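Side-chain contacts in macrophomate synthase intermolecular Diels-Alderase (Macrophoma commelinae, PDB 1IZC), which belongs to the HpcH/HpaI aldolase/citrate lyase family of TIM-barrel proteins and binds a magnesium ion together with pyruvic acid: residues A[26-31]-A[41-46]; A[30-35]-A[268-273]; A[111-114]-A[120-123]. The protein carries 1 engineered substitution. One frame throughout, in Å; residues are numbered along the deposited sequence.

In the fold
All three contacts are buried and join a helix to the eight-stranded parallel barrel. Contacts 1 and 2 share helix 28-37, and their centres lie about 5 Å apart: contact 1 brings it to strand 43-48, contact 2 to the corner at Arg269 and Ala270 that leads into strand 271-275. These first and last strands are neighbours where the barrel closes, and Leu43 O probably accepts a hydrogen bond from Ile271 N. Contact 3, about 15 Å from contact 1 between centres, packs helix 107-116 on strand 120-123; Leu28 CD2 comes 3.7 Å from Gly120 CA. Contacts 1 and 3 are essentially aliphatic, whereas contact 2 adds an arginine bound to backbone carbonyls, beside partly exposed polar groups on the helix.

Contact 1: residues A[26-31]-A[41-46]; sequences GNLRQA and KTLMGV
Leu43 drives its CD2 methyl into the gap between Leu28 and Ala31, residues one turn apart on helix 28-37. CD2 lies 3.7 Å from Leu28 CD1 and 4.1 Å from Ala31 CB, so one methyl touches both helix side chains. The other branch is used too: Leu43 CD1 rests 3.9 Å from the carbonyl O of Ala31, a van der Waals contact. Leu28 reaches over because its CG stands anti to the backbone N (chi1 174°), and the two leucine side chains meet at a slant. No hydrogen bond joins the segments, and the packing is wholly buried.

Away from these aliphatic groups the contact gives way to polar, more open surface. Asn27, partly exposed, is the N-cap: its OD1 accepts from Gln30 N at 2.9 Å, with the donor well above the carbonyl plane. Gln30 is likewise partly exposed, and Lys41, in the loop leading to the strand, is exposed to solvent.

Leu43 is the first residue of strand 43-48, and Leu28 also packs on Leu97, Ile99 and Cys179 of strands 97-101 and 179-184. Helix 28-37 thus lies across the N-terminal ends of barrel strands, with Ala31 against Leu97 and Leu28 against the Ala119 loop.

Contact 2: residues A[30-35]-A[268-273]; sequences QALKDA and YRAIAV
Arg269, whose aliphatic part packs against Ala35, anchors its NH1 on two backbone carbonyls, Tyr268 O at 2.8 Å and Ile264 O. The bond to Tyr268 O lies close to the guanidinium plane but reaches that carbonyl from well above its own plane. This double hold fixes one end of the arginine while the near part of its chain meets the helix. The setting is the seam of a TIM barrel, where the last strand, 271-275, pairs with the first, 43-48: the chain turns a corner at Ala270 just before that last strand, and helix 28-37 packs against the corner.

Ala35 is directed toward the corner, and its CB lies 4.1 Å from Arg269 CB. Farther out, a bend at chi2 (-70°) folds the arginine back, placing CD 3.5 Å from the carbonyl O of Ala35. NE is 3.6 Å from the same Ala35 O, but the approach is oblique to the guanidinium and makes no hydrogen bond. Arg269 is packed further by Pro39, Thr42 and Pro249, so its stem is boxed in by loops although the residue remains partly exposed.

On the helix's outer side Gln30 NE2 donates to Asp34 OD1 at 2.9 Å, with the carboxylate oxygen lying in the amide plane of Gln30; Asp34 OD2 bonds Tyr17 OH. On the inner side Leu32 and Ala270 both lean on Phe251 of strand 250-253. Leu32 touches the corner lightly and with CD2 alone, which sits 4.5 Å from Ala270 CB.

Contact 3: residues A[111-114]-A[120-123]; sequences STAL and GIVI
Two successive turns of the Ile121 side chain bring it to Ala113 and Leu114: chi1 of -62° sets CG1 anti to the carbonyl carbon, and chi2 of -68° then bends CD1 toward Ala113. Leu114 answers with its CG also anti to the carbonyl carbon (chi1 -64°), and it is the CD2 branch that does the touching. Leu114 CD2 lies 4.0 Å from Ile121 CG1 and 4.1 Å from Ile121 CD1, so one methyl rests along the last bond of the isoleucine. These two side chains run across each other at about a right angle. Ala113 is met by the end of the chain: its CB, directed at the strand, comes 4.0 Å from Ile121 CD1. The CD1 methyl therefore fits between two consecutive helix residues. Ala113 and Ile121 are the nearest pair of the two backbones, with their CA atoms 8.2 Å apart.

Helix 107-116 connects strand 97-101 to its parallel neighbour 120-123, a beta-alpha-beta crossover of the barrel, and this packing seats the helix on the strand it leads into. Ala113 also touches Val100 on the preceding strand, bridging both strands of the unit. Met139 of helix 129-139, the next helix, leans on both Leu114 and Ile121 and continues the aliphatic layer between helices and barrel.

The helix's other side faces a third subunit, where Ser111 packs on Glu72 and Thr112 on Met75 of that neighbouring chain. Within its own helix, Thr112 OG1 bonds Val108 O. Beside Ile121 on the strand, Val122 packs on Arg101 and Gln183, two residues of the pyruvic acid pocket, whereas the Ile121 side chain stays about 13 Å from that ligand.

Contact 1: residues A[26-31]-A[41-46]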
# COMPACT_ATOMS: atom_id res chain seq x y z
N GLY A 26 -12.45 -5.91 23.81
CA GLY A 26 -13.43 -6.74 24.48
C GLY A 26 -12.85 -7.05 25.85
O GLY A 26 -11.67 -6.78 26.12
N ASN A 27 -13.66 -7.63 26.73
CA ASN A 27 -13.19 -7.89 28.09
C ASN A 27 -12.38 -9.17 28.29
O ASN A 27 -12.90 -10.17 28.81
CB ASN A 27 -14.37 -7.87 29.07
CG ASN A 27 -13.92 -7.67 30.50
OD1 ASN A 27 -12.74 -7.85 30.81
ND2 ASN A 27 -14.85 -7.30 31.38
N LEU A 28 -11.11 -9.13 27.90
CA LEU A 28 -10.24 -10.29 28.05
C LEU A 28 -10.01 -10.56 29.54
O LEU A 28 -9.84 -11.70 29.95
CB LEU A 28 -8.91 -10.06 27.32
CG LEU A 28 -7.82 -11.13 27.50
CD1 LEU A 28 -8.35 -12.48 26.97
CD2 LEU A 28 -6.54 -10.71 26.76
N ARG A 29 -10.00 -9.49 30.34
CA ARG A 29 -9.80 -9.63 31.78
C ARG A 29 -10.83 -10.62 32.35
O ARG A 29 -10.49 -11.57 33.08
CB ARG A 29 -9.95 -8.26 32.46
CG ARG A 29 -9.58 -8.20 33.96
CD ARG A 29 -8.07 -7.94 34.16
NE ARG A 29 -7.65 -6.69 33.55
CZ ARG A 29 -7.81 -5.47 34.07
NH1 ARG A 29 -8.39 -5.28 35.26
NH2 ARG A 29 -7.40 -4.42 33.38
N GLN A 30 -12.10 -10.41 32.00
CA GLN A 30 -13.17 -11.27 32.50
C GLN A 30 -13.13 -12.64 31.83
O GLN A 30 -13.42 -13.66 32.46
CB GLN A 30 -14.54 -10.63 32.27
CG GLN A 30 -15.66 -11.35 33.01
CD GLN A 30 -15.42 -11.35 34.52
OE1 GLN A 30 -15.17 -10.29 35.10
NE2 GLN A 30 -15.47 -12.52 35.14
N ALA A 31 -12.78 -12.68 30.55
CA ALA A 31 -12.71 -13.96 29.86
C ALA A 31 -11.72 -14.87 30.55
O ALA A 31 -11.97 -16.07 30.72
CB ALA A 31 -12.31 -13.76 28.39
N LYS A 41 -13.81 -23.51 29.60
CA LYS A 41 -13.92 -22.25 28.86
C LYS A 41 -12.55 -21.69 28.46
O LYS A 41 -12.44 -20.53 28.05
CB LYS A 41 -14.69 -21.22 29.67
CG LYS A 41 -16.17 -21.54 29.83
CD LYS A 41 -16.83 -20.47 30.69
CE LYS A 41 -18.34 -20.66 30.76
NZ LYS A 41 -18.96 -19.58 31.58
N THR A 42 -11.51 -22.50 28.60
CA THR A 42 -10.16 -22.11 28.22
C THR A 42 -10.26 -21.51 26.81
O THR A 42 -10.90 -22.09 25.94
CB THR A 42 -9.23 -23.34 28.19
OG1 THR A 42 -8.92 -23.73 29.54
CG2 THR A 42 -7.93 -23.05 27.44
N LEU A 43 -9.65 -20.34 26.61
CA LEU A 43 -9.72 -19.67 25.31
C LEU A 43 -8.90 -20.37 24.25
O LEU A 43 -7.70 -20.60 24.43
CB LEU A 43 -9.22 -18.22 25.44
CG LEU A 43 -10.13 -17.26 26.20
CD1 LEU A 43 -10.25 -17.71 27.64
CD2 LEU A 43 -9.56 -15.85 26.14
N MET A 44 -9.55 -20.71 23.14
CA MET A 44 -8.86 -21.38 22.04
C MET A 44 -8.74 -20.34 20.92
O MET A 44 -9.75 -19.85 20.42
CB MET A 44 -9.66 -22.59 21.58
CG MET A 44 -10.01 -23.57 22.71
SD MET A 44 -8.55 -24.18 23.56
CE MET A 44 -9.36 -25.24 24.82
N GLY A 45 -7.50 -20.01 20.55
CA GLY A 45 -7.30 -19.01 19.52
C GLY A 45 -6.33 -19.41 18.42
O GLY A 45 -5.93 -20.57 18.30
N VAL A 46 -5.95 -18.42 17.61
CA VAL A 46 -5.07 -18.64 16.48
C VAL A 46 -3.98 -17.58 16.45
O VAL A 46 -4.24 -16.40 16.73
CB VAL A 46 -5.89 -18.64 15.15
CG1 VAL A 46 -6.58 -17.29 14.95
CG2 VAL A 46 -5.00 -18.98 13.96

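Contact 2: residues A[30-35]-A[268-273]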
# COMPACT_ATOMS: atom_id res chain seq x y z
N GLN A 30 -12.10 -10.41 32.00
CA GLN A 30 -13.17 -11.27 32.50
C GLN A 30 -13.13 -12.64 31.83
O GLN A 30 -13.42 -13.66 32.46
CB GLN A 30 -14.54 -10.63 32.27
CG GLN A 30 -15.66 -11.35 33.01
CD GLN A 30 -15.42 -11.35 34.52
OE1 GLN A 30 -15.17 -10.29 35.10
NE2 GLN A 30 -15.47 -12.52 35.14
N ALA A 31 -12.78 -12.68 30.55
CA ALA A 31 -12.71 -13.96 29.86
C ALA A 31 -11.72 -14.87 30.55
O ALA A 31 -11.97 -16.07 30.72
CB ALA A 31 -12.31 -13.76 28.39
N LEU A 32 -10.58 -14.31 30.96
CA LEU A 32 -9.57 -15.11 31.64
C LEU A 32 -10.07 -15.56 33.01
O LEU A 32 -9.85 -16.70 33.40
CB LEU A 32 -8.27 -14.32 31.80
CG LEU A 32 -7.54 -14.09 30.47
CD1 LEU A 32 -6.38 -13.10 30.68
CD2 LEU A 32 -7.03 -15.42 29.92
N LYS A 33 -10.73 -14.67 33.74
CA LYS A 33 -11.25 -15.05 35.05
C LYS A 33 -12.29 -16.16 34.90
O LYS A 33 -12.33 -17.10 35.70
CB LYS A 33 -11.88 -13.84 35.75
CG LYS A 33 -10.84 -12.83 36.26
CD LYS A 33 -11.46 -11.49 36.62
CE LYS A 33 -10.38 -10.49 37.06
NZ LYS A 33 -10.78 -9.05 36.93
N ASP A 34 -13.12 -16.06 33.86
CA ASP A 34 -14.14 -17.08 33.62
C ASP A 34 -13.52 -18.43 33.26
O ASP A 34 -14.03 -19.49 33.66
CB ASP A 34 -15.11 -16.64 32.53
CG ASP A 34 -15.98 -15.47 32.95
OD1 ASP A 34 -16.04 -15.16 34.16
OD2 ASP A 34 -16.63 -14.86 32.08
N ALA A 35 -12.41 -18.41 32.52
CA ALA A 35 -11.73 -19.65 32.14
C ALA A 35 -11.05 -20.27 33.37
O ALA A 35 -10.95 -21.49 33.48
CB ALA A 35 -10.69 -19.37 31.04
N TYR A 268 -2.84 -23.87 31.60
CA TYR A 268 -3.02 -22.97 30.45
C TYR A 268 -4.50 -22.62 30.32
O TYR A 268 -5.35 -23.50 30.37
CB TYR A 268 -2.57 -23.64 29.14
CG TYR A 268 -1.07 -23.87 29.01
CD1 TYR A 268 -0.38 -24.60 29.96
CD2 TYR A 268 -0.36 -23.39 27.91
CE1 TYR A 268 0.97 -24.87 29.83
CE2 TYR A 268 1.00 -23.65 27.76
CZ TYR A 268 1.66 -24.39 28.73
OH TYR A 268 3.00 -24.68 28.61
N ARG A 269 -4.80 -21.34 30.14
CA ARG A 269 -6.19 -20.91 29.98
C ARG A 269 -6.40 -20.11 28.70
O ARG A 269 -7.49 -19.63 28.42
CB ARG A 269 -6.65 -20.11 31.20
CG ARG A 269 -6.60 -20.92 32.50
CD ARG A 269 -7.67 -22.02 32.55
NE ARG A 269 -7.58 -22.78 33.80
CZ ARG A 269 -6.86 -23.89 33.94
NH1 ARG A 269 -6.18 -24.39 32.92
NH2 ARG A 269 -6.81 -24.51 35.12
N ALA A 270 -5.33 -19.97 27.91
CA ALA A 270 -5.42 -19.28 26.61
C ALA A 270 -4.42 -20.04 25.77
O ALA A 270 -3.22 -19.97 26.01
CB ALA A 270 -5.01 -17.82 26.73
N ILE A 271 -4.93 -20.77 24.78
CA ILE A 271 -4.07 -21.60 23.94
C ILE A 271 -4.24 -21.31 22.46
O ILE A 271 -5.36 -21.33 21.95
CB ILE A 271 -4.39 -23.10 24.15
CG1 ILE A 271 -4.36 -23.43 25.65
CG2 ILE A 271 -3.39 -23.95 23.38
CD1 ILE A 271 -4.83 -24.86 25.95
N ALA A 272 -3.14 -21.04 21.77
CA ALA A 272 -3.19 -20.82 20.32
C ALA A 272 -3.12 -22.23 19.76
O ALA A 272 -2.10 -22.91 19.92
CB ALA A 272 -1.99 -20.00 19.88
N VAL A 273 -4.20 -22.68 19.12
CA VAL A 273 -4.25 -24.04 18.59
C VAL A 273 -3.88 -24.20 17.13
O VAL A 273 -3.89 -25.31 16.60
CB VAL A 273 -5.64 -24.67 18.84
CG1 VAL A 273 -5.92 -24.73 20.36
CG2 VAL A 273 -6.72 -23.88 18.12

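Contact 3: residues A[111-114]-A[120-123]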
# COMPACT_ATOMS: atom_id res chain seq x y z
N SER A 111 1.15 1.66 21.44
CA SER A 111 0.02 2.58 21.39
C SER A 111 -0.89 2.26 20.22
O SER A 111 -2.11 2.39 20.32
CB SER A 111 0.49 4.04 21.33
OG SER A 111 1.14 4.31 20.11
N THR A 112 -0.31 1.80 19.11
CA THR A 112 -1.12 1.45 17.95
C THR A 112 -2.02 0.26 18.29
O THR A 112 -3.22 0.26 18.00
CB THR A 112 -0.23 1.07 16.76
OG1 THR A 112 0.55 2.21 16.36
CG2 THR A 112 -1.08 0.58 15.57
N ALA A 113 -1.44 -0.76 18.93
CA ALA A 113 -2.20 -1.94 19.29
C ALA A 113 -3.32 -1.58 20.24
O ALA A 113 -4.46 -2.01 20.07
CB ALA A 113 -1.29 -2.99 19.93
N LEU A 114 -3.03 -0.76 21.25
CA LEU A 114 -4.07 -0.39 22.20
C LEU A 114 -5.15 0.50 21.58
O LEU A 114 -6.35 0.24 21.73
CB LEU A 114 -3.45 0.33 23.40
CG LEU A 114 -2.49 -0.49 24.28
CD1 LEU A 114 -1.77 0.46 25.23
CD2 LEU A 114 -3.25 -1.57 25.04
N GLY A 120 -5.23 -7.56 24.97
CA GLY A 120 -4.11 -8.14 25.68
C GLY A 120 -2.78 -7.80 25.01
O GLY A 120 -2.68 -7.75 23.78
N ILE A 121 -1.77 -7.56 25.83
CA ILE A 121 -0.44 -7.25 25.33
C ILE A 121 0.53 -8.26 25.94
O ILE A 121 0.58 -8.43 27.16
CB ILE A 121 0.01 -5.82 25.73
CG1 ILE A 121 -0.94 -4.78 25.14
CG2 ILE A 121 1.44 -5.58 25.31
CD1 ILE A 121 -0.90 -4.64 23.60
N VAL A 122 1.29 -8.94 25.08
CA VAL A 122 2.30 -9.89 25.53
C VAL A 122 3.65 -9.19 25.38
O VAL A 122 3.98 -8.65 24.32
CB VAL A 122 2.28 -11.19 24.68
CG1 VAL A 122 3.48 -12.07 25.07
CG2 VAL A 122 0.96 -11.94 24.91
N ILE A 123 4.41 -9.18 26.47
CA ILE A 123 5.71 -8.50 26.50
C ILE A 123 6.81 -9.54 26.39
O ILE A 123 6.97 -10.39 27.26
CB ILE A 123 5.90 -7.77 27.85
CG1 ILE A 123 4.73 -6.80 28.09
CG2 ILE A 123 7.24 -7.02 27.84
CD1 ILE A 123 4.61 -6.38 29.55